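Local coordinates for mandelate racemase/muconate lactonizing enzyme family protein (Azoarcus sp., PDB 2QDE), which belongs to the mandelate racemase/muconate lactonizing enzyme family of the enolase superfamily and binds a barium ion in its barrel domain, at residues G198-Y202 against Q222-A226; A205-R210 against L235-T241. All coordinates share one frame; numbering follows the deposited sequence.

How the contacts relate
Both contacts join the same two consecutive beta-alpha units of the barrel domain, at different levels. Contact 1 ties together the loops that follow strands 192-195 and 220-221, near the barium ion; contact 2 packs helix 202-212 against the end of helix 229-236 and the turn beyond it, farther from the metal. Both are largely buried and both reach the second subunit, yet their chemistry differs. The loops of contact 1 are held by backbone hydrogen bonds and proline packing, contact 2 by aliphatic side chains that meet and cross, with one arginine-to-carbonyl grip at the margin. The two are continuous: Trp200 lies on Ala205 and Thr208, and Pro223 on Leu235.

Contact 1. Residues G198-Y202 against Q222-A226; sequences GAWTY and QPLPA
Two backbone hydrogen bonds fasten Gly198-Tyr202 to Gln222-Ala226. Gly198 N donates to Gln222 O at 2.6 Å, and Trp200 N donates to Pro223 O at 3.1 Å. Successive carbonyls of one loop thus hold amides two residues apart in the other. Gly198, at positive phi, brings its CA within 3.2 Å of Leu224 O, a spot too narrow for a side chain.

Van der Waals packing surrounds these bonds. The Trp200 indole and the Pro223 ring cross at about a right angle, with Trp200 CE3 3.8 Å from Pro223 CB. Trp200 CG is anti to the carbonyl carbon (chi1 -68°), which swings the indole toward helix 202-212. Leu224 reaches back with one methyl, its CD2 lying against the carbonyl oxygen of Trp200, 3.3 Å from Trp200 O, while its CD1 comes to the edge of the Tyr202 ring, 4.4 Å from CD1 of that tyrosine. Pro225 CD lies against the same oxygen, 3.4 Å from Trp200 O.

Thr201 is the N-cap of helix 202-212, its OG1 bonded to Asp203, and Tyr202 OH bonds to Asp265 of the second subunit. Such loops, each leading from a parallel strand into the next helix, form the metal-binding end of the enolase-superfamily barrel; Asp195, Asn197 and Glu221, just ahead of them, bind the barium ion together with Asp246.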
loop_
_atom_site.group_PDB
_atom_site.type_symbol
_atom_site.label_atom_id
_atom_site.label_comp_id
_atom_site.label_asym_id
_atom_site.label_seq_id
_atom_site.Cartn_x
_atom_site.Cartn_y
_atom_site.Cartn_z
ATOM N N GLY A 198 -12.626 12.161 22.453
ATOM C CA GLY A 198 -13.236 11.527 21.295
ATOM C C GLY A 198 -14.679 11.862 20.964
ATOM O O GLY A 198 -15.367 11.077 20.305
ATOM N N ALA A 199 -15.130 13.039 21.378
ATOM C CA ALA A 199 -16.511 13.453 21.149
ATOM C C ALA A 199 -16.843 14.047 19.775
ATOM O O ALA A 199 -18.013 14.332 19.502
ATOM C CB ALA A 199 -16.933 14.444 22.247
ATOM N N TRP A 200 -15.851 14.223 18.902
ATOM C CA TRP A 200 -16.126 14.831 17.601
ATOM C C TRP A 200 -16.299 13.945 16.370
ATOM O O TRP A 200 -15.685 12.886 16.250
ATOM C CB TRP A 200 -15.048 15.863 17.264
ATOM C CG TRP A 200 -15.054 17.080 18.138
ATOM C CD1 TRP A 200 -16.092 17.541 18.900
ATOM C CD2 TRP A 200 -13.974 18.000 18.328
ATOM N NE1 TRP A 200 -15.720 18.689 19.553
ATOM C CE2 TRP A 200 -14.424 18.995 19.221
ATOM C CE3 TRP A 200 -12.667 18.080 17.829
ATOM C CZ2 TRP A 200 -13.612 20.061 19.630
ATOM C CZ3 TRP A 200 -11.855 19.144 18.235
ATOM C CH2 TRP A 200 -12.333 20.118 19.128
ATOM N N THR A 201 -17.158 14.395 15.453
ATOM C CA THR A 201 -17.345 13.697 14.188
ATOM C C THR A 201 -16.211 14.347 13.387
ATOM O O THR A 201 -15.690 15.391 13.794
ATOM C CB THR A 201 -18.718 14.014 13.518
ATOM O OG1 THR A 201 -18.812 15.417 13.245
ATOM C CG2 THR A 201 -19.874 13.610 14.432
ATOM N N TYR A 202 -15.820 13.760 12.265
ATOM C CA TYR A 202 -14.714 14.323 11.501
ATOM C C TYR A 202 -14.816 15.815 11.159
ATOM O O TYR A 202 -13.866 16.567 11.378
ATOM C CB TYR A 202 -14.499 13.521 10.225
ATOM C CG TYR A 202 -13.352 14.046 9.411
ATOM C CD1 TYR A 202 -12.030 13.783 9.776
ATOM C CD2 TYR A 202 -13.586 14.850 8.297
ATOM C CE1 TYR A 202 -10.961 14.317 9.040
ATOM C CE2 TYR A 202 -12.535 15.391 7.565
ATOM C CZ TYR A 202 -11.231 15.121 7.937
ATOM O OH TYR A 202 -10.215 15.669 7.197
ATOM N N GLN A 222 -7.139 13.301 21.537
ATOM C CA GLN A 222 -8.246 12.467 21.065
ATOM C C GLN A 222 -9.484 13.220 20.574
ATOM O O GLN A 222 -10.540 13.190 21.220
ATOM C CB GLN A 222 -8.676 11.494 22.167
ATOM C CG GLN A 222 -9.522 10.335 21.656
ATOM C CD GLN A 222 -8.708 9.335 20.853
ATOM O OE1 GLN A 222 -9.115 8.913 19.769
ATOM N NE2 GLN A 222 -7.556 8.946 21.386
ATOM N N PRO A 223 -9.379 13.895 19.421
ATOM C CA PRO A 223 -10.529 14.632 18.898
ATOM C C PRO A 223 -11.647 13.722 18.383
ATOM O O PRO A 223 -12.829 14.043 18.526
ATOM C CB PRO A 223 -9.916 15.489 17.787
ATOM C CG PRO A 223 -8.782 14.659 17.306
ATOM C CD PRO A 223 -8.185 14.114 18.583
ATOM N N LEU A 224 -11.271 12.582 17.808
ATOM C CA LEU A 224 -12.235 11.640 17.236
ATOM C C LEU A 224 -12.393 10.364 18.069
ATOM O O LEU A 224 -11.590 10.090 18.958
ATOM C CB LEU A 224 -11.795 11.284 15.808
ATOM C CG LEU A 224 -11.553 12.487 14.887
ATOM C CD1 LEU A 224 -10.825 12.048 13.621
ATOM C CD2 LEU A 224 -12.891 13.145 14.550
ATOM N N PRO A 225 -13.439 9.567 17.788
ATOM C CA PRO A 225 -13.677 8.321 18.531
ATOM C C PRO A 225 -12.445 7.416 18.570
ATOM O O PRO A 225 -11.601 7.455 17.671
ATOM C CB PRO A 225 -14.842 7.684 17.772
ATOM C CG PRO A 225 -15.593 8.877 17.262
ATOM C CD PRO A 225 -14.482 9.770 16.767
ATOM N N ALA A 226 -12.354 6.603 19.618
ATOM C CA ALA A 226 -11.231 5.686 19.808
ATOM C C ALA A 226 -10.942 4.799 18.597
ATOM O O ALA A 226 -9.785 4.556 18.259
ATOM C CB ALA A 226 -11.481 4.809 21.034
#

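Contact 2. Residues A205-R210 against L235-T241; sequences ALTTIR and LRGKVAT
Ile209, with the most surface buried here, meets Leu235 tip to tip: Ile209 CD1 stops 3.5 Å from Leu235 CD2. The Ile209 and Val239 side chains cross at about a right angle, with Ile209 CG2 3.8 Å from Val239 CG1. Leu235, its CG anti to the backbone N (chi1 -173°), sends both methyls to the neighbouring helix, where Ala205 CB sits 3.9 Å from its CD2.

Lys238 takes part through its root and its carbonyl. Its CB is pressed tightly against Leu206 CD1 at 3.4 Å. Arg210 NH2 donates to Lys238 O at 3.0 Å, on a lone pair in the carbonyl plane, and Arg210 NE adds a weak bond to the same oxygen. Leu206 CD1 lies over one face of the guanidinium, toward its rim, and NH1 of that group goes on to Ala240 O of the second subunit; Lys238 NZ is bonded to Val239 O of the second subunit. A water joins Ile209 O to Thr241 OG1.

Helix 202-212 and the end of helix 229-236 are neighbours on the outside of the barrel. Beneath them Ile209 and Leu235 rest on Ile243 of strand 243-245, while Leu224, in the loop ahead of helix 229-236, touches Ala205.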
loop_
_atom_site.group_PDB
_atom_site.type_symbol
_atom_site.label_atom_id
_atom_site.label_comp_id
_atom_site.label_asym_id
_atom_site.label_seq_id
_atom_site.Cartn_x
_atom_site.Cartn_y
_atom_site.Cartn_z
ATOM N N ALA A 205 -14.243 18.172 14.089
ATOM C CA ALA A 205 -12.821 18.249 14.414
ATOM C C ALA A 205 -12.078 19.224 13.509
ATOM O O ALA A 205 -11.366 20.103 13.981
ATOM C CB ALA A 205 -12.186 16.860 14.329
ATOM N N LEU A 206 -12.260 19.071 12.204
ATOM C CA LEU A 206 -11.598 19.933 11.242
ATOM C C LEU A 206 -11.900 21.417 11.505
ATOM O O LEU A 206 -10.989 22.238 11.639
ATOM C CB LEU A 206 -12.034 19.531 9.827
ATOM C CG LEU A 206 -11.176 20.003 8.657
ATOM C CD1 LEU A 206 -9.703 19.815 8.991
ATOM C CD2 LEU A 206 -11.550 19.217 7.406
ATOM N N THR A 207 -13.183 21.751 11.607
ATOM C CA THR A 207 -13.597 23.131 11.839
ATOM C C THR A 207 -13.093 23.746 13.143
ATOM O O THR A 207 -12.559 24.852 13.155
ATOM C CB THR A 207 -15.128 23.257 11.829
ATOM O OG1 THR A 207 -15.640 22.772 10.581
ATOM C CG2 THR A 207 -15.543 24.716 12.004
ATOM N N THR A 208 -13.269 23.024 14.241
ATOM C CA THR A 208 -12.855 23.533 15.534
ATOM C C THR A 208 -11.350 23.662 15.651
ATOM O O THR A 208 -10.853 24.685 16.109
ATOM C CB THR A 208 -13.381 22.645 16.665
ATOM O OG1 THR A 208 -14.800 22.522 16.538
ATOM C CG2 THR A 208 -13.060 23.258 18.025
ATOM N N ILE A 209 -10.622 22.632 15.233
ATOM C CA ILE A 209 -9.170 22.683 15.319
ATOM C C ILE A 209 -8.636 23.855 14.508
ATOM O O ILE A 209 -7.748 24.574 14.959
ATOM C CB ILE A 209 -8.533 21.365 14.835
ATOM C CG1 ILE A 209 -8.976 20.225 15.758
ATOM C CG2 ILE A 209 -7.016 21.483 14.839
ATOM C CD1 ILE A 209 -8.499 18.864 15.341
ATOM N N ARG A 210 -9.181 24.056 13.314
ATOM C CA ARG A 210 -8.736 25.170 12.484
ATOM C C ARG A 210 -9.095 26.490 13.153
ATOM O O ARG A 210 -8.334 27.458 13.089
ATOM C CB ARG A 210 -9.356 25.077 11.084
ATOM C CG ARG A 210 -8.732 23.953 10.249
ATOM C CD ARG A 210 -9.270 23.899 8.830
ATOM N NE ARG A 210 -8.437 23.028 8.002
ATOM C CZ ARG A 210 -8.668 22.767 6.721
ATOM N NH1 ARG A 210 -9.710 23.307 6.108
ATOM N NH2 ARG A 210 -7.856 21.961 6.052
ATOM N N LEU A 235 -7.283 13.498 9.655
ATOM C CA LEU A 235 -7.305 14.798 10.315
ATOM C C LEU A 235 -5.904 15.380 10.322
ATOM O O LEU A 235 -5.712 16.564 10.044
ATOM C CB LEU A 235 -7.808 14.659 11.757
ATOM C CG LEU A 235 -8.056 15.952 12.535
ATOM C CD1 LEU A 235 -9.110 16.788 11.819
ATOM C CD2 LEU A 235 -8.534 15.617 13.950
ATOM N N ARG A 236 -4.925 14.542 10.647
ATOM C CA ARG A 236 -3.535 14.974 10.685
ATOM C C ARG A 236 -3.109 15.522 9.322
ATOM O O ARG A 236 -2.156 16.293 9.227
ATOM C CB ARG A 236 -2.620 13.811 11.086
ATOM C CG ARG A 236 -2.854 13.301 12.501
ATOM C CD ARG A 236 -1.777 12.319 12.974
ATOM N NE ARG A 236 -0.450 12.917 12.894
ATOM C CZ ARG A 236 0.385 12.741 11.880
ATOM N NH1 ARG A 236 0.036 11.966 10.864
ATOM N NH2 ARG A 236 1.545 13.382 11.862
ATOM N N GLY A 237 -3.827 15.126 8.274
ATOM C CA GLY A 237 -3.504 15.591 6.939
ATOM C C GLY A 237 -4.186 16.901 6.573
ATOM O O GLY A 237 -3.930 17.460 5.505
ATOM N N LYS A 238 -5.060 17.394 7.447
ATOM C CA LYS A 238 -5.771 18.637 7.181
ATOM C C LYS A 238 -5.479 19.734 8.209
ATOM O O LYS A 238 -5.864 20.886 8.002
ATOM C CB LYS A 238 -7.288 18.402 7.137
ATOM C CG LYS A 238 -7.773 17.340 6.146
ATOM C CD LYS A 238 -7.229 17.542 4.731
ATOM C CE LYS A 238 -7.693 18.833 4.092
ATOM N NZ LYS A 238 -7.256 18.889 2.653
ATOM N N VAL A 239 -4.821 19.385 9.314
ATOM C CA VAL A 239 -4.508 20.377 10.341
ATOM C C VAL A 239 -3.039 20.354 10.738
ATOM O O VAL A 239 -2.369 19.328 10.640
ATOM C CB VAL A 239 -5.355 20.174 11.629
ATOM C CG1 VAL A 239 -6.832 20.231 11.290
ATOM C CG2 VAL A 239 -4.999 18.854 12.297
ATOM N N ALA A 240 -2.550 21.492 11.218
ATOM C CA ALA A 240 -1.158 21.606 11.621
ATOM C C ALA A 240 -0.934 21.134 13.050
ATOM O O ALA A 240 0.081 20.509 13.358
ATOM C CB ALA A 240 -0.700 23.053 11.482
ATOM N N THR A 241 -1.892 21.442 13.918
ATOM C CA THR A 241 -1.811 21.095 15.333
ATOM C C THR A 241 -1.602 19.605 15.570
ATOM O O THR A 241 -2.319 18.772 15.020
ATOM C CB THR A 241 -3.086 21.544 16.070
ATOM O OG1 THR A 241 -3.410 22.883 15.679
ATOM C CG2 THR A 241 -2.873 21.494 17.581
HETATM O O HOH W 1 -5.788 23.972 17.031
#